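PDB 1VRM: hypothetical protein TM1553 from Thermotoga maritima, which belongs to the ApbE family and is probably a flavin transferase that attaches FMN covalently to partner proteins, as relatives of this family do. Local coordinates for residues Y19-I32 and R42-T56. Sequence-based numbering, arbitrary orientation.
Sequences YELRDFALGTSVRI and RTIAEAILEDMKRIT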
ATOM      1  N   TYR A  19      18.970  12.710  11.220  1.00  5.38           N
ATOM      2  CA  TYR A  19      18.902  11.563  12.100  1.00  5.45           C
ATOM      3  C   TYR A  19      18.119  10.468  11.423  1.00  7.41           C
ATOM      4  O   TYR A  19      17.070  10.736  10.808  1.00  7.00           O
ATOM      5  CB  TYR A  19      18.174  11.967  13.347  1.00  6.88           C
ATOM      6  CG  TYR A  19      17.823  10.826  14.282  1.00  4.49           C
ATOM      7  CD1 TYR A  19      18.802  10.160  15.004  1.00  8.04           C
ATOM      8  CD2 TYR A  19      16.540  10.437  14.426  1.00  3.18           C
ATOM      9  CE1 TYR A  19      18.470   9.117  15.859  1.00  7.16           C
ATOM     10  CE2 TYR A  19      16.169   9.440  15.275  1.00  6.65           C
ATOM     11  CZ  TYR A  19      17.148   8.748  15.984  1.00  8.89           C
ATOM     12  OH  TYR A  19      16.805   7.749  16.874  1.00  8.65           O
ATOM     13  N   GLU A  20      18.568   9.229  11.610  1.00  5.64           N
ATOM     14  CA  GLU A  20      17.862   8.060  11.077  1.00  8.15           C
ATOM     15  C   GLU A  20      17.431   7.087  12.182  1.00  6.76           C
ATOM     16  O   GLU A  20      18.199   6.797  13.108  1.00  6.61           O
ATOM     17  CB  GLU A  20      18.771   7.362  10.071  1.00 12.07           C
ATOM     18  CG  GLU A  20      18.217   6.155   9.428  1.00 16.22           C
ATOM     19  CD  GLU A  20      18.994   5.860   8.111  1.00 18.89           C
ATOM     20  OE1 GLU A  20      19.801   6.700   7.694  1.00 35.11           O
ATOM     21  OE2 GLU A  20      18.755   4.818   7.502  1.00 34.18           O
ATOM     22  N   LEU A  21      16.173   6.658  12.123  1.00  6.90           N
ATOM     23  CA  LEU A  21      15.597   5.672  13.012  1.00  5.81           C
ATOM     24  C   LEU A  21      15.062   4.545  12.110  1.00  8.94           C
ATOM     25  O   LEU A  21      14.214   4.825  11.237  1.00  8.53           O
ATOM     26  CB  LEU A  21      14.475   6.250  13.828  1.00  6.99           C
ATOM     27  CG  LEU A  21      13.759   5.439  14.925  1.00  9.51           C
ATOM     28  CD1 LEU A  21      14.745   4.950  15.982  1.00 15.60           C
ATOM     29  CD2 LEU A  21      12.691   6.252  15.584  1.00  9.98           C
ATOM     30  N   ARG A  22      15.553   3.313  12.293  1.00  7.90           N
ATOM     31  CA  ARG A  22      15.049   2.132  11.572  1.00  7.73           C
ATOM     32  C   ARG A  22      14.415   1.173  12.513  1.00 10.86           C
ATOM     33  O   ARG A  22      14.937   0.953  13.591  1.00 12.02           O
ATOM     34  CB  ARG A  22      16.116   1.418  10.806  1.00  8.11           C
ATOM     35  CG  ARG A  22      16.707   2.238   9.725  1.00 10.57           C
ATOM     36  CD  ARG A  22      17.473   1.417   8.805  1.00 11.84           C
ATOM     37  NE  ARG A  22      18.465   2.193   8.119  1.00 15.04           N
ATOM     38  CZ  ARG A  22      19.140   1.793   7.042  1.00 17.77           C
ATOM     39  NH1 ARG A  22      18.914   0.603   6.508  1.00 27.17           N
ATOM     40  NH2 ARG A  22      20.054   2.603   6.528  1.00 27.13           N
ATOM     41  N   ASP A  23      13.305   0.560  12.108  1.00  8.95           N
ATOM     42  CA  ASP A  23      12.596  -0.412  12.955  1.00  9.36           C
ATOM     43  C   ASP A  23      11.684  -1.232  12.016  1.00  9.05           C
ATOM     44  O   ASP A  23      11.849  -1.185  10.783  1.00  7.19           O
ATOM     45  CB  ASP A  23      11.799   0.287  14.068  1.00  9.12           C
ATOM     46  CG  ASP A  23      11.637  -0.601  15.348  1.00 18.64           C
ATOM     47  OD1 ASP A  23      11.292  -1.819  15.252  1.00 15.39           O
ATOM     48  OD2 ASP A  23      11.849  -0.069  16.457  1.00 27.37           O
ATOM     49  N   PHE A  24      10.757  -1.972  12.629  1.00  8.66           N
ATOM     50  CA  PHE A  24       9.843  -2.837  11.933  1.00  7.97           C
ATOM     51  C   PHE A  24       8.436  -2.390  12.344  1.00  8.11           C
ATOM     52  O   PHE A  24       8.110  -2.267  13.546  1.00  9.77           O
ATOM     53  CB  PHE A  24      10.161  -4.295  12.273  1.00  8.60           C
ATOM     54  CG  PHE A  24      11.513  -4.701  11.784  1.00 10.54           C
ATOM     55  CD1 PHE A  24      11.682  -5.139  10.524  1.00 11.16           C
ATOM     56  CD2 PHE A  24      12.626  -4.564  12.578  1.00 13.42           C
ATOM     57  CE1 PHE A  24      12.939  -5.504  10.016  1.00 13.03           C
ATOM     58  CE2 PHE A  24      13.910  -4.907  12.075  1.00 10.27           C
ATOM     59  CZ  PHE A  24      14.048  -5.361  10.788  1.00 12.73           C
ATOM     60  N   ALA A  25       7.611  -2.139  11.330  1.00  8.33           N
ATOM     61  CA  ALA A  25       6.221  -1.786  11.545  1.00  8.09           C
ATOM     62  C   ALA A  25       5.537  -2.032  10.217  1.00  6.75           C
ATOM     63  O   ALA A  25       6.219  -2.133   9.198  1.00  7.06           O
ATOM     64  CB  ALA A  25       6.089  -0.317  11.972  1.00  8.23           C
ATOM     65  N   LEU A  26       4.212  -1.996  10.212  1.00  7.84           N
ATOM     66  CA  LEU A  26       3.404  -2.048   8.995  1.00  7.26           C
ATOM     67  C   LEU A  26       3.723  -3.305   8.182  1.00  7.53           C
ATOM     68  O   LEU A  26       3.660  -3.321   6.948  1.00  9.67           O
ATOM     69  CB  LEU A  26       3.620  -0.767   8.199  1.00  8.29           C
ATOM     70  CG  LEU A  26       3.293   0.573   8.894  1.00  9.06           C
ATOM     71  CD1 LEU A  26       3.916   1.734   8.192  1.00 11.03           C
ATOM     72  CD2 LEU A  26       1.756   0.704   8.972  1.00 11.54           C
ATOM     73  N   GLY A  27       4.080  -4.370   8.907  1.00  9.57           N
ATOM     74  CA  GLY A  27       4.475  -5.620   8.323  1.00 11.23           C
ATOM     75  C   GLY A  27       5.755  -5.639   7.505  1.00 11.92           C
ATOM     76  O   GLY A  27       5.977  -6.576   6.747  1.00 14.10           O
ATOM     77  N   THR A  28       6.616  -4.655   7.714  1.00  7.82           N
ATOM     78  CA  THR A  28       7.788  -4.483   6.905  1.00 10.71           C
ATOM     79  C   THR A  28       8.859  -3.783   7.738  1.00 11.31           C
ATOM     80  O   THR A  28       8.755  -3.707   8.975  1.00 11.13           O
ATOM     81  CB  THR A  28       7.406  -3.710   5.595  1.00 13.76           C
ATOM     82  OG1 THR A  28       8.468  -3.758   4.622  1.00 15.78           O
ATOM     83  CG2 THR A  28       6.952  -2.250   5.855  1.00 10.48           C
ATOM     84  N   SER A  29       9.915  -3.343   7.069  1.00  8.32           N
ATOM     85  CA  SER A  29      10.922  -2.516   7.693  1.00 10.17           C
ATOM     86  C   SER A  29      10.575  -1.063   7.365  1.00  8.37           C
ATOM     87  O   SER A  29      10.055  -0.772   6.279  1.00 10.09           O
ATOM     88  CB  SER A  29      12.324  -2.878   7.201  1.00 15.21           C
ATOM     89  OG  SER A  29      12.320  -2.875   5.809  1.00 21.68           O
ATOM     90  N   VAL A  30      10.864  -0.166   8.305  1.00  7.25           N
ATOM     91  CA  VAL A  30      10.629   1.265   8.166  1.00  8.15           C
ATOM     92  C   VAL A  30      11.905   2.030   8.449  1.00  7.63           C
ATOM     93  O   VAL A  30      12.763   1.558   9.204  1.00  7.15           O
ATOM     94  CB  VAL A  30       9.466   1.767   9.049  1.00  8.52           C
ATOM     95  CG1 VAL A  30       8.192   0.984   8.756  1.00  7.51           C
ATOM     96  CG2 VAL A  30       9.783   1.667  10.509  1.00 11.52           C
ATOM     97  N   ARG A  31      12.031   3.203   7.842  1.00  7.05           N
ATOM     98  CA  ARG A  31      13.179   4.067   7.998  1.00  5.41           C
ATOM     99  C   ARG A  31      12.658   5.489   8.067  1.00  6.44           C
ATOM    100  O   ARG A  31      11.838   5.920   7.222  1.00  9.24           O
ATOM    101  CB  ARG A  31      14.128   3.846   6.843  1.00  9.61           C
ATOM    102  CG  ARG A  31      15.341   4.687   6.816  1.00 14.55           C
ATOM    103  CD  ARG A  31      16.053   4.261   5.555  1.00 18.35           C
ATOM    104  NE  ARG A  31      17.310   4.921   5.453  1.00 19.09           N
ATOM    105  CZ  ARG A  31      17.990   5.044   4.334  1.00 23.63           C
ATOM    106  NH1 ARG A  31      17.498   4.567   3.194  1.00 24.92           N
ATOM    107  NH2 ARG A  31      19.153   5.674   4.372  1.00 28.15           N
ATOM    108  N   ILE A  32      13.077   6.219   9.073  1.00  4.68           N
ATOM    109  CA  ILE A  32      12.590   7.556   9.285  1.00  3.34           C
ATOM    110  C   ILE A  32      13.831   8.461   9.282  1.00  7.80           C
ATOM    111  O   ILE A  32      14.732   8.231  10.065  1.00  8.43           O
ATOM    112  CB  ILE A  32      11.875   7.641  10.633  1.00  5.04           C
ATOM    113  CG1 ILE A  32      10.656   6.697  10.722  1.00  6.20           C
ATOM    114  CG2 ILE A  32      11.449   9.084  10.929  1.00  9.31           C
ATOM    115  CD1 ILE A  32      10.338   6.264  12.130  1.00 11.01           C
ATOM    116  N   ARG A  42      15.275  13.339  16.953  1.00  3.60           N
ATOM    117  CA  ARG A  42      14.983  12.037  17.596  1.00  3.00           C
ATOM    118  C   ARG A  42      13.575  12.002  18.175  1.00  5.63           C
ATOM    119  O   ARG A  42      12.937  10.955  18.173  1.00  4.68           O
ATOM    120  CB  ARG A  42      15.999  11.719  18.688  1.00  5.39           C
ATOM    121  CG  ARG A  42      17.373  11.672  18.103  1.00  8.07           C
ATOM    122  CD  ARG A  42      18.325  10.727  18.868  1.00 14.41           C
ATOM    123  NE  ARG A  42      19.684  10.995  18.443  1.00 12.11           N
ATOM    124  CZ  ARG A  42      20.739  10.266  18.800  1.00 13.34           C
ATOM    125  NH1 ARG A  42      20.605   9.215  19.593  1.00 10.07           N
ATOM    126  NH2 ARG A  42      21.948  10.597  18.359  1.00 18.82           N
ATOM    127  N   THR A  43      13.101  13.141  18.651  1.00  3.15           N
ATOM    128  CA  THR A  43      11.724  13.297  19.146  1.00  3.74           C
ATOM    129  C   THR A  43      10.707  13.151  17.992  1.00  4.77           C
ATOM    130  O   THR A  43       9.742  12.405  18.083  1.00  6.58           O
ATOM    131  CB  THR A  43      11.494  14.650  19.846  1.00  5.66           C
ATOM    132  OG1 THR A  43      12.323  14.742  21.024  1.00  5.54           O
ATOM    133  CG2 THR A  43      10.023  14.863  20.250  1.00  7.87           C
ATOM    134  N   ILE A  44      10.941  13.879  16.905  1.00  4.35           N
ATOM    135  CA  ILE A  44      10.063  13.750  15.731  1.00  6.89           C
ATOM    136  C   ILE A  44      10.046  12.303  15.225  1.00  3.96           C
ATOM    137  O   ILE A  44       8.991  11.708  15.018  1.00  4.34           O
ATOM    138  CB  ILE A  44      10.502  14.687  14.591  1.00  5.50           C
ATOM    139  CG1 ILE A  44      10.533  16.149  15.088  1.00  8.80           C
ATOM    140  CG2 ILE A  44       9.630  14.470  13.353  1.00  6.57           C
ATOM    141  CD1 ILE A  44      11.025  17.173  14.125  1.00  9.09           C
ATOM    142  N   ALA A  45      11.200  11.661  15.062  1.00  3.80           N
ATOM    143  CA  ALA A  45      11.254  10.280  14.621  1.00  3.30           C
ATOM    144  C   ALA A  45      10.531   9.310  15.557  1.00  4.78           C
ATOM    145  O   ALA A  45       9.869   8.373  15.120  1.00  7.32           O
ATOM    146  CB  ALA A  45      12.692   9.865  14.393  1.00  6.03           C
ATOM    147  N   GLU A  46      10.729   9.476  16.864  1.00  4.52           N
ATOM    148  CA  GLU A  46      10.050   8.623  17.853  1.00  5.71           C
ATOM    149  C   GLU A  46       8.521   8.745  17.720  1.00  5.66           C
ATOM    150  O   GLU A  46       7.828   7.726  17.737  1.00  6.17           O
ATOM    151  CB  GLU A  46      10.472   8.989  19.271  1.00  6.51           C
ATOM    152  CG  GLU A  46       9.689   8.280  20.416  1.00  9.77           C
ATOM    153  CD  GLU A  46       9.675   6.743  20.407  1.00 19.52           C
ATOM    154  OE1 GLU A  46      10.686   6.121  19.971  1.00 12.47           O
ATOM    155  OE2 GLU A  46       8.647   6.153  20.921  1.00 16.76           O
ATOM    156  N   ALA A  47       8.039   9.961  17.592  1.00  3.80           N
ATOM    157  CA  ALA A  47       6.592  10.234  17.396  1.00  3.46           C
ATOM    158  C   ALA A  47       6.080   9.506  16.167  1.00  4.74           C
ATOM    159  O   ALA A  47       4.999   8.903  16.189  1.00  6.15           O
ATOM    160  CB  ALA A  47       6.343  11.672  17.226  1.00  4.96           C
ATOM    161  N   ILE A  48       6.841   9.617  15.095  1.00  5.64           N
ATOM    162  CA  ILE A  48       6.469   8.980  13.828  1.00  4.78           C
ATOM    163  C   ILE A  48       6.427   7.450  13.964  1.00  4.84           C
ATOM    164  O   ILE A  48       5.465   6.789  13.581  1.00  4.59           O
ATOM    165  CB  ILE A  48       7.435   9.385  12.711  1.00  3.35           C
ATOM    166  CG1 ILE A  48       7.206  10.818  12.292  1.00  4.56           C
ATOM    167  CG2 ILE A  48       7.267   8.426  11.528  1.00  5.74           C
ATOM    168  CD1 ILE A  48       8.247  11.380  11.390  1.00  6.44           C
ATOM    169  N   LEU A  49       7.441   6.861  14.582  1.00  4.39           N
ATOM    170  CA  LEU A  49       7.465   5.422  14.777  1.00  4.70           C
ATOM    171  C   LEU A  49       6.297   4.963  15.621  1.00  4.21           C
ATOM    172  O   LEU A  49       5.635   3.927  15.337  1.00  6.54           O
ATOM    173  CB  LEU A  49       8.767   4.989  15.437  1.00  6.22           C
ATOM    174  CG  LEU A  49       8.892   3.453  15.542  1.00  7.02           C
ATOM    175  CD1 LEU A  49       8.788   2.680  14.209  1.00 10.06           C
ATOM    176  CD2 LEU A  49      10.212   3.147  16.289  1.00  8.81           C
ATOM    177  N   GLU A  50       5.999   5.740  16.659  1.00  4.09           N
ATOM    178  CA  GLU A  50       4.836   5.367  17.511  1.00  6.14           C
ATOM    179  C   GLU A  50       3.560   5.336  16.669  1.00  6.86           C
ATOM    180  O   GLU A  50       2.751   4.413  16.802  1.00  6.49           O
ATOM    181  CB  GLU A  50       4.668   6.340  18.656  1.00  7.28           C
ATOM    182  CG  GLU A  50       5.820   6.256  19.650  1.00  6.73           C
ATOM    183  CD  GLU A  50       5.686   7.314  20.772  1.00  7.52           C
ATOM    184  OE1 GLU A  50       4.673   8.048  20.828  1.00 11.85           O
ATOM    185  OE2 GLU A  50       6.644   7.392  21.561  1.00 11.31           O
ATOM    186  N   ASP A  51       3.373   6.330  15.816  1.00  5.27           N
ATOM    187  CA  ASP A  51       2.148   6.347  14.966  1.00  5.40           C
ATOM    188  C   ASP A  51       2.130   5.171  13.981  1.00  5.97           C
ATOM    189  O   ASP A  51       1.086   4.554  13.735  1.00  7.30           O
ATOM    190  CB  ASP A  51       2.031   7.659  14.247  1.00  7.01           C
ATOM    191  CG  ASP A  51       0.654   7.894  13.705  1.00 11.04           C
ATOM    192  OD1 ASP A  51      -0.278   7.869  14.527  1.00 11.68           O
ATOM    193  OD2 ASP A  51       0.507   8.124  12.464  1.00  8.78           O
HETATM  194  N   MSE A  52       3.281   4.869  13.403  1.00  5.26           N
HETATM  195  CA  MSE A  52       3.364   3.745  12.447  1.00  5.79           C
HETATM  196  C   MSE A  52       2.990   2.433  13.132  1.00  5.68           C
HETATM  197  O   MSE A  52       2.249   1.604  12.565  1.00  6.70           O
HETATM  198  CB  MSE A  52       4.745   3.651  11.797  1.00  7.88           C
HETATM  199  CG  MSE A  52       4.967   4.781  10.897  1.00  5.86           C
HETATM  200 SE   MSE A  52       6.881   4.636  10.238  1.00 26.71          SE
HETATM  201  CE  MSE A  52       6.482   4.751   8.272  1.00 27.53           C
ATOM    202  N   LYS A  53       3.494   2.245  14.348  1.00  5.92           N
ATOM    203  CA  LYS A  53       3.145   1.058  15.126  1.00  6.11           C
ATOM    204  C   LYS A  53       1.675   1.064  15.527  1.00  5.55           C
ATOM    205  O   LYS A  53       0.997   0.027  15.439  1.00  8.17           O
ATOM    206  CB  LYS A  53       4.051   0.904  16.334  1.00  8.14           C
ATOM    207  CG  LYS A  53       5.499   0.612  15.946  1.00  8.53           C
ATOM    208  CD  LYS A  53       6.392   0.555  17.159  1.00 13.52           C
ATOM    209  CE  LYS A  53       7.763   0.020  16.773  0.50 23.16           C
ATOM    210  NZ  LYS A  53       7.668  -1.149  15.859  0.50 30.43           N
ATOM    211  N   ARG A  54       1.163   2.210  15.921  1.00  5.60           N
ATOM    212  CA  ARG A  54      -0.238   2.344  16.285  1.00  7.43           C
ATOM    213  C   ARG A  54      -1.159   1.884  15.129  1.00  6.79           C
ATOM    214  O   ARG A  54      -2.075   1.102  15.303  1.00  7.34           O
ATOM    215  CB  ARG A  54      -0.541   3.787  16.621  1.00  8.00           C
ATOM    216  CG  ARG A  54      -1.990   4.052  16.992  1.00  6.92           C
ATOM    217  CD  ARG A  54      -2.262   5.520  17.180  1.00  8.67           C
ATOM    218  NE  ARG A  54      -2.179   6.231  15.927  1.00  7.84           N
ATOM    219  CZ  ARG A  54      -3.171   6.250  15.040  1.00  7.17           C
ATOM    220  NH1 ARG A  54      -4.328   5.631  15.321  1.00 11.29           N
ATOM    221  NH2 ARG A  54      -3.020   6.897  13.904  1.00  7.51           N
ATOM    222  N   ILE A  55      -0.883   2.390  13.948  1.00  4.00           N
ATOM    223  CA  ILE A  55      -1.635   2.063  12.721  1.00  5.70           C
ATOM    224  C   ILE A  55      -1.475   0.554  12.421  1.00  5.33           C
ATOM    225  O   ILE A  55      -2.412  -0.118  11.991  1.00  7.14           O
ATOM    226  CB  ILE A  55      -1.144   2.941  11.532  1.00  4.33           C
ATOM    227  CG1 ILE A  55      -1.572   4.357  11.806  1.00  5.24           C
ATOM    228  CG2 ILE A  55      -1.565   2.339  10.201  1.00  7.51           C
ATOM    229  CD1 ILE A  55      -0.894   5.326  10.909  1.00  8.58           C
ATOM    230  N   THR A  56      -0.272   0.015  12.642  1.00  4.26           N
ATOM    231  CA  THR A  56      -0.007  -1.406  12.418  1.00  6.11           C
ATOM    232  C   THR A  56      -1.016  -2.287  13.172  1.00  7.47           C
ATOM    233  O   THR A  56      -1.557  -3.244  12.605  1.00  9.79           O
ATOM    234  CB  THR A  56       1.425  -1.814  12.828  1.00  8.28           C
ATOM    235  OG1 THR A  56       2.377  -1.065  12.057  1.00  6.96           O
ATOM    236  CG2 THR A  56       1.677  -3.276  12.543  1.00  7.31           C
TER
HETATM  237  O   HOH W   1       9.066  -3.369  15.932  1.00 36.10           O
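Ile-32 and Ala-45 meet in the tightly packed half of the contact, where the CG2 branch of Ile-32 lies 3.8 Å from CB of Ala-45. With CG1 anti to its carbonyl carbon (chi1 -61°), Ile-32 sends CD1 along the helix to CG2 of Ile-48, 3.8 Å away, and on to Leu-49. Farther along, the selenium of Met-52, a selenomethionine, rests against Val-30 CB, and CE of Met-52 meets Leu-26 CD1 at 4.0 Å. The hairpin turn is fastened to the helix by a bond from Leu-26 N to Thr-56 OG1 (2.8 Å, 145° at the hydrogen); this hydroxyl donates in turn to Met-52 O, and the two bonds together fix the rotation of the Thr-56 hydroxyl. At the other end Arg-42 lays its CG over the Tyr-19 ring, 3.5 Å from the centroid, in a CH-pi contact, while Ala-45 CB sits at the ring edge. With an alanine at Tyr-19, the aliphatic chain of Arg-42 would probably lose the ring face it lies on, and a gap would open beside Ala-45 CB. The outer margin is looser: Asp-23 OD1 and Lys-53 NZ form only a long salt bridge of 3.7 Å, supplemented by a water that donates to the carboxylate and accepts from the lysine NZ. Strands 19-25 and 28-35, joined by a type I' turn, thus form a beta-hairpin at the margin of the antiparallel sheet, with helix 41-58 lying lengthwise over one face, close to parallel with strand 19-25, a helix-on-sheet layer of an alpha+beta fold.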